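Side-chain contacts in aldehyde reductase YahK (Escherichia coli, PDB 1UUF), which catalyses the NADPH-dependent reduction of a wide range of aldehydes to their alcohols, using zinc as cofactor: residues 114-117 / 118-121; 163-166 / 167-171; 348-352 / 353-357. All coordinates share one frame; numbering follows the deposited sequence.

Contact 1: 114-117 / 118-121; sequences KHCE and ECED. With ZN (zinc ion), chain B.
C116 and C119 converge on one zinc ion, each thiolate reaching it from its own end of a single turn of chain. Both metal bonds are about equal, C116 SG and C119 SG each lying 2.4 Å from the zinc. C116 occupies the N-cap of helix 117-120, and its chi1 of 72° tucks the sulfur in over the backbone of the first turn. There it also accepts the amide of C119: N to SG is 3.4 Å and the bond is almost straight at 172°. The C116 carbonyl is used as well, C116 O taking E120 N at 3.0 Å. K114 N adds a weak bond to C119 SG. Sulfur, metal and backbone amides are thus packed closely together, and C113 and C127 complete the four-cysteine site.

The acidic side is looser. E117 runs out straight past D121, its CG 3.5 Å from D121 OD2. E117 OE2 stays 4.2 Å from D121 OD2, the two carboxylate planes turned 58° apart. A water bridges this pair, donating to D121 OD2 at 2.7 Å and to E117 OE2 at a longer distance. Another water spans H115 O and E120 OE1. The chain of E118 bends at chi2 instead of extending, and its carboxylate, like that of D121, forms a salt bridge with R280 of the second subunit, while E117 has a weak, long ion pair with the same arginine.

Amide donors directed at the sulfurs probably spread the negative charge of the thiolates and favour this structural Cys4 zinc site, whereas the clustered carboxylates are probably kept compatible by the arginine across the subunit interface.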
# COMPACT_ATOMS: atom_id res chain seq x y z
N LYS A 114 9.96 -15.45 20.14
CA LYS A 114 8.78 -15.98 20.83
C LYS A 114 8.09 -15.06 21.83
O LYS A 114 7.12 -15.47 22.46
CB LYS A 114 9.13 -17.28 21.56
CG LYS A 114 9.81 -18.33 20.71
CD LYS A 114 10.12 -19.56 21.54
CE LYS A 114 11.13 -20.44 20.83
NZ LYS A 114 12.41 -19.71 20.64
N HIS A 115 8.57 -13.83 21.98
CA HIS A 115 7.92 -12.94 22.95
C HIS A 115 7.57 -11.55 22.45
O HIS A 115 7.08 -10.72 23.22
CB HIS A 115 8.77 -12.85 24.22
CG HIS A 115 10.15 -12.33 23.99
ND1 HIS A 115 10.43 -10.98 23.89
CD2 HIS A 115 11.33 -12.97 23.81
CE1 HIS A 115 11.72 -10.82 23.67
NE2 HIS A 115 12.29 -12.01 23.62
N CYS A 116 7.83 -11.27 21.17
CA CYS A 116 7.50 -9.95 20.62
C CYS A 116 6.07 -9.99 20.08
O CYS A 116 5.46 -11.06 20.01
CB CYS A 116 8.47 -9.58 19.50
SG CYS A 116 8.22 -10.52 17.97
N GLU A 117 5.55 -8.83 19.70
CA GLU A 117 4.19 -8.76 19.18
C GLU A 117 3.97 -9.69 17.99
O GLU A 117 2.94 -10.35 17.90
CB GLU A 117 3.85 -7.32 18.79
CG GLU A 117 2.39 -7.12 18.42
CD GLU A 117 2.07 -5.67 18.11
OE1 GLU A 117 2.37 -4.79 18.95
OE2 GLU A 117 1.52 -5.40 17.02
N GLU A 118 4.94 -9.74 17.08
CA GLU A 118 4.82 -10.59 15.90
C GLU A 118 4.74 -12.07 16.25
O GLU A 118 3.84 -12.77 15.80
CB GLU A 118 6.00 -10.34 14.96
CG GLU A 118 5.87 -9.07 14.12
CD GLU A 118 5.72 -7.81 14.97
OE1 GLU A 118 6.67 -7.46 15.70
OE2 GLU A 118 4.65 -7.18 14.90
N CYS A 119 5.67 -12.55 17.07
CA CYS A 119 5.66 -13.96 17.46
C CYS A 119 4.39 -14.33 18.21
O CYS A 119 3.82 -15.40 17.98
CB CYS A 119 6.89 -14.26 18.33
SG CYS A 119 8.44 -14.31 17.41
N GLU A 120 3.93 -13.45 19.09
CA GLU A 120 2.72 -13.72 19.86
C GLU A 120 1.48 -13.72 18.97
O GLU A 120 0.45 -14.31 19.33
CB GLU A 120 2.58 -12.70 20.99
CG GLU A 120 3.77 -12.71 21.94
CD GLU A 120 3.56 -11.83 23.15
OE1 GLU A 120 3.19 -10.65 22.98
OE2 GLU A 120 3.77 -12.33 24.28
N ASP A 121 1.56 -13.08 17.82
CA ASP A 121 0.44 -13.03 16.89
C ASP A 121 0.53 -14.15 15.85
O ASP A 121 -0.27 -14.19 14.91
CB ASP A 121 0.38 -11.69 16.16
CG ASP A 121 -0.06 -10.55 17.05
OD1 ASP A 121 -0.73 -10.82 18.08
OD2 ASP A 121 0.24 -9.38 16.73
ZN ZN B . 9.77 -12.33 17.95
O HOH W 1 5.02 -8.39 23.17
O HOH W 2 4.31 -4.59 15.36
O HOH W 3 -1.04 -7.14 17.54

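Contact 2: 163-166 / 167-171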
# COMPACT_ATOMS: atom_id res chain seq x y z
N ILE A 163 2.49 -32.77 7.94
CA ILE A 163 2.02 -33.03 6.58
C ILE A 163 0.89 -34.05 6.65
O ILE A 163 1.04 -35.11 7.25
CB ILE A 163 3.14 -33.59 5.68
CG1 ILE A 163 4.30 -32.60 5.61
CG2 ILE A 163 2.58 -33.92 4.30
CD1 ILE A 163 3.89 -31.20 5.22
N ARG A 164 -0.24 -33.72 6.03
CA ARG A 164 -1.41 -34.59 6.02
C ARG A 164 -1.67 -35.23 4.65
O ARG A 164 -2.57 -36.05 4.50
CB ARG A 164 -2.65 -33.81 6.46
CG ARG A 164 -2.60 -33.32 7.91
CD ARG A 164 -2.59 -34.48 8.90
NE ARG A 164 -2.62 -34.01 10.29
CZ ARG A 164 -2.67 -34.81 11.35
NH1 ARG A 164 -2.71 -36.13 11.20
NH2 ARG A 164 -2.69 -34.29 12.57
N HIS A 165 -0.88 -34.83 3.65
CA HIS A 165 -1.01 -35.39 2.31
C HIS A 165 -0.55 -36.85 2.36
O HIS A 165 0.20 -37.24 3.26
CB HIS A 165 -0.08 -34.68 1.33
CG HIS A 165 -0.50 -33.29 0.97
ND1 HIS A 165 -0.92 -32.94 -0.29
CD2 HIS A 165 -0.49 -32.14 1.69
CE1 HIS A 165 -1.16 -31.64 -0.34
NE2 HIS A 165 -0.90 -31.13 0.86
N PRO A 166 -0.99 -37.67 1.40
CA PRO A 166 -0.57 -39.08 1.39
C PRO A 166 0.94 -39.09 1.17
O PRO A 166 1.47 -38.22 0.47
CB PRO A 166 -1.33 -39.65 0.19
CG PRO A 166 -2.57 -38.82 0.14
CD PRO A 166 -2.03 -37.43 0.39
N GLN A 167 1.64 -40.06 1.75
CA GLN A 167 3.10 -40.10 1.60
C GLN A 167 3.60 -40.10 0.16
O GLN A 167 4.69 -39.60 -0.12
CB GLN A 167 3.68 -41.31 2.34
CG GLN A 167 3.27 -42.66 1.80
CD GLN A 167 3.93 -43.81 2.54
OE1 GLN A 167 3.66 -44.98 2.26
NE2 GLN A 167 4.80 -43.48 3.49
N GLU A 168 2.82 -40.65 -0.76
CA GLU A 168 3.24 -40.70 -2.16
C GLU A 168 3.38 -39.31 -2.77
O GLU A 168 4.02 -39.14 -3.81
CB GLU A 168 2.24 -41.52 -2.99
CG GLU A 168 0.85 -40.92 -3.08
CD GLU A 168 -0.08 -41.73 -3.96
OE1 GLU A 168 -0.31 -42.92 -3.65
OE2 GLU A 168 -0.58 -41.18 -4.97
N GLN A 169 2.79 -38.31 -2.12
CA GLN A 169 2.86 -36.94 -2.62
C GLN A 169 3.85 -36.05 -1.89
O GLN A 169 3.90 -34.85 -2.13
CB GLN A 169 1.48 -36.29 -2.55
CG GLN A 169 0.58 -36.63 -3.72
CD GLN A 169 -0.75 -35.91 -3.65
OE1 GLN A 169 -1.43 -35.72 -4.66
NE2 GLN A 169 -1.15 -35.53 -2.44
N LEU A 170 4.65 -36.63 -1.00
CA LEU A 170 5.62 -35.86 -0.23
C LEU A 170 6.49 -34.89 -1.02
O LEU A 170 6.63 -33.73 -0.64
CB LEU A 170 6.54 -36.79 0.57
CG LEU A 170 6.20 -36.97 2.05
CD1 LEU A 170 7.35 -37.71 2.72
CD2 LEU A 170 5.98 -35.62 2.72
N ALA A 171 7.10 -35.37 -2.10
CA ALA A 171 7.97 -34.53 -2.91
C ALA A 171 7.25 -33.30 -3.46
O ALA A 171 7.81 -32.20 -3.48
CB ALA A 171 8.56 -35.33 -4.06
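P166 and Q169 close a type I beta turn in which Q169 N donates to P166 O at 2.9 Å and 160°, and this bond opens the 3-10 segment 167-169. A second bond of the same span, L170 N to Q167 O at 3.1 Å, carries the chain on into helix 170-173, for which Q169 is the N-cap residue.

Among the side chains, Q169 does most of the touching. Its CG is directed away from the carbonyl carbon (chi1 -82°) and the chain then runs extended, which lays it alongside the proline ring, the two pointing the same way. The amide end passes close to that ring, with Q169 NE2 3.5 Å from P166 CD, while Q169 CB rests 3.6 Å from P166 O. Beyond the proline, the same amide comes to the edge of the H165 imidazole, near its plane; the two side chains cross at about a right angle and their flat groups are inclined by 52°. On another flank of the proline, E168 CG makes a light apolar contact with P166 CB at 4.1 Å.

A separate, buried apolar touch is made by the methyls I163 CG2 and L170 CD2, which meet at 4.1 Å. Both side chains also pack on L103 of strand 103-106, and L170 reaches V85 of strand 84-91. H165 packs on C327 and A328 of helix 317-330.

Two backbone bonds thus carry the chain from the turn into the helix, and the side chains divide the contact in two: I163 and L170 form a buried, purely apolar pair against strand 103-106, whereas the polar Q169 amide lies beside the exposed P166 ring and at the edge of the H165 ring.

Contact 3: 348-352 / 353-357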
# COMPACT_ATOMS: atom_id res chain seq x y z
N TYR A 348 19.76 -24.46 -11.07
CA TYR A 348 19.77 -23.01 -10.94
C TYR A 348 19.76 -22.35 -12.31
O TYR A 348 18.99 -21.43 -12.56
CB TYR A 348 20.99 -22.53 -10.16
CG TYR A 348 20.98 -22.83 -8.67
CD1 TYR A 348 19.78 -23.00 -7.98
CD2 TYR A 348 22.17 -22.88 -7.95
CE1 TYR A 348 19.77 -23.22 -6.60
CE2 TYR A 348 22.17 -23.10 -6.57
CZ TYR A 348 20.97 -23.27 -5.90
OH TYR A 348 20.98 -23.48 -4.54
N GLU A 349 20.63 -22.84 -13.20
CA GLU A 349 20.73 -22.29 -14.54
C GLU A 349 19.38 -22.29 -15.24
O GLU A 349 18.98 -21.29 -15.83
CB GLU A 349 21.74 -23.11 -15.36
CG GLU A 349 23.09 -23.29 -14.69
CD GLU A 349 23.81 -21.98 -14.43
OE1 GLU A 349 24.88 -22.01 -13.79
OE2 GLU A 349 23.32 -20.92 -14.88
N ARG A 350 18.67 -23.41 -15.16
CA ARG A 350 17.36 -23.52 -15.79
C ARG A 350 16.34 -22.60 -15.13
O ARG A 350 15.48 -22.02 -15.80
CB ARG A 350 16.88 -24.98 -15.74
CG ARG A 350 17.69 -25.92 -16.63
CD ARG A 350 17.20 -27.35 -16.54
NE ARG A 350 15.77 -27.45 -16.82
CZ ARG A 350 15.05 -28.55 -16.64
NH1 ARG A 350 15.62 -29.65 -16.17
NH2 ARG A 350 13.75 -28.55 -16.90
N MET A 351 16.42 -22.47 -13.81
CA MET A 351 15.50 -21.61 -13.07
C MET A 351 15.59 -20.17 -13.55
O MET A 351 14.57 -19.48 -13.66
CB MET A 351 15.81 -21.67 -11.57
CG MET A 351 15.46 -22.99 -10.92
SD MET A 351 16.03 -23.07 -9.22
CE MET A 351 15.05 -21.76 -8.48
N LEU A 352 16.80 -19.73 -13.84
CA LEU A 352 17.04 -18.37 -14.31
C LEU A 352 16.41 -18.12 -15.68
O LEU A 352 16.16 -16.98 -16.06
CB LEU A 352 18.54 -18.08 -14.36
CG LEU A 352 19.24 -18.03 -13.00
CD1 LEU A 352 20.74 -17.87 -13.19
CD2 LEU A 352 18.67 -16.89 -12.18
N ARG A 353 16.16 -19.20 -16.41
CA ARG A 353 15.57 -19.09 -17.73
C ARG A 353 14.09 -19.45 -17.67
O ARG A 353 13.39 -19.43 -18.68
CB ARG A 353 16.27 -20.03 -18.72
CG ARG A 353 17.77 -19.84 -18.80
CD ARG A 353 18.38 -20.82 -19.80
NE ARG A 353 17.96 -22.19 -19.52
CZ ARG A 353 18.33 -23.25 -20.23
NH1 ARG A 353 17.89 -24.46 -19.90
NH2 ARG A 353 19.13 -23.10 -21.28
N GLY A 354 13.62 -19.79 -16.47
CA GLY A 354 12.23 -20.17 -16.31
C GLY A 354 11.96 -21.48 -17.02
O GLY A 354 10.84 -21.75 -17.46
N ASP A 355 13.01 -22.29 -17.14
CA ASP A 355 12.90 -23.58 -17.82
C ASP A 355 12.58 -24.74 -16.88
O ASP A 355 13.32 -25.72 -16.80
CB ASP A 355 14.20 -23.86 -18.58
CG ASP A 355 14.16 -25.17 -19.34
OD1 ASP A 355 13.16 -25.41 -20.05
OD2 ASP A 355 15.12 -25.96 -19.23
N VAL A 356 11.48 -24.61 -16.15
CA VAL A 356 11.03 -25.65 -15.23
C VAL A 356 9.53 -25.48 -15.01
O VAL A 356 9.02 -24.36 -14.99
CB VAL A 356 11.79 -25.58 -13.88
CG1 VAL A 356 11.47 -24.28 -13.15
CG2 VAL A 356 11.41 -26.79 -13.02
N LYS A 357 8.83 -26.60 -14.86
CA LYS A 357 7.38 -26.57 -14.66
C LYS A 357 6.94 -27.34 -13.42
O LYS A 357 6.55 -28.51 -13.52
CB LYS A 357 6.67 -27.13 -15.90
CG LYS A 357 6.86 -26.29 -17.16
CD LYS A 357 6.08 -26.85 -18.35
CE LYS A 357 6.63 -28.19 -18.81
NZ LYS A 357 6.42 -29.28 -17.81
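R350 reaches forward to D355, just past the C-terminal turn of helix 344-352, and nearly every atom of its side chain has a partner. CB lies 3.8 Å from D355 O. CG has R353 NH1 beside it, at 3.6 Å. CD passes D355 OD2 at 3.7 Å, and a bend at chi3 (54°) then turns the guanidinium onto the aspartate. NE has two acceptors: D355 OD2 at 2.9 Å, a weak bond that is part of a salt bridge, and D355 O at 3.0 Å. NH2 reaches that carbonyl too, at 2.9 Å, so R350 grips one backbone oxygen side-on with two nitrogens. Remaining at the tip, NH1 pairs with E337.

The aspartate is shared. Its CG is anti to the backbone N (chi1 -179°), which lets OD2 meet R350 NE and also R353 NH1, the latter a weak bond of 3.2 Å, and the three residues form a salt-bridge network. Sharing by the two arginines probably steadies the charge of the carboxylate. The backbone here forms a Schellman motif around G354, whose positive phi turns the chain; D355 N donates to R350 O at 2.8 Å, and R353 N donates to the same oxygen.

The turn links helix 344-352 to strand 359-363, where R350 and M351 both pack on F360; M351 also touches H61 at the start of helix 61-68, and E349 is salt-bridged to R68 on that helix.

Overall arrangement
The three contacts follow one another along the chain without touching. Contact 1 and contact 3 lie on opposite sides of the chain's centre, with centres 37 Å apart. Contact 2 is 30 Å from contact 1 and 25 Å from contact 3, centre to centre, and its nearest atoms stay about 11 Å from the latter. Strands 161-162 and 359-363, next to contacts 2 and 3, belong to one mixed sheet. Contact 1 supplies two of the four cysteines of the structural-type zinc site; in contact 3, the M351 side chain is about 9 Å from a zinc ion and about 6 Å from that of C60, a ligand of the catalytic zinc. Contact 2 lies away from both metals.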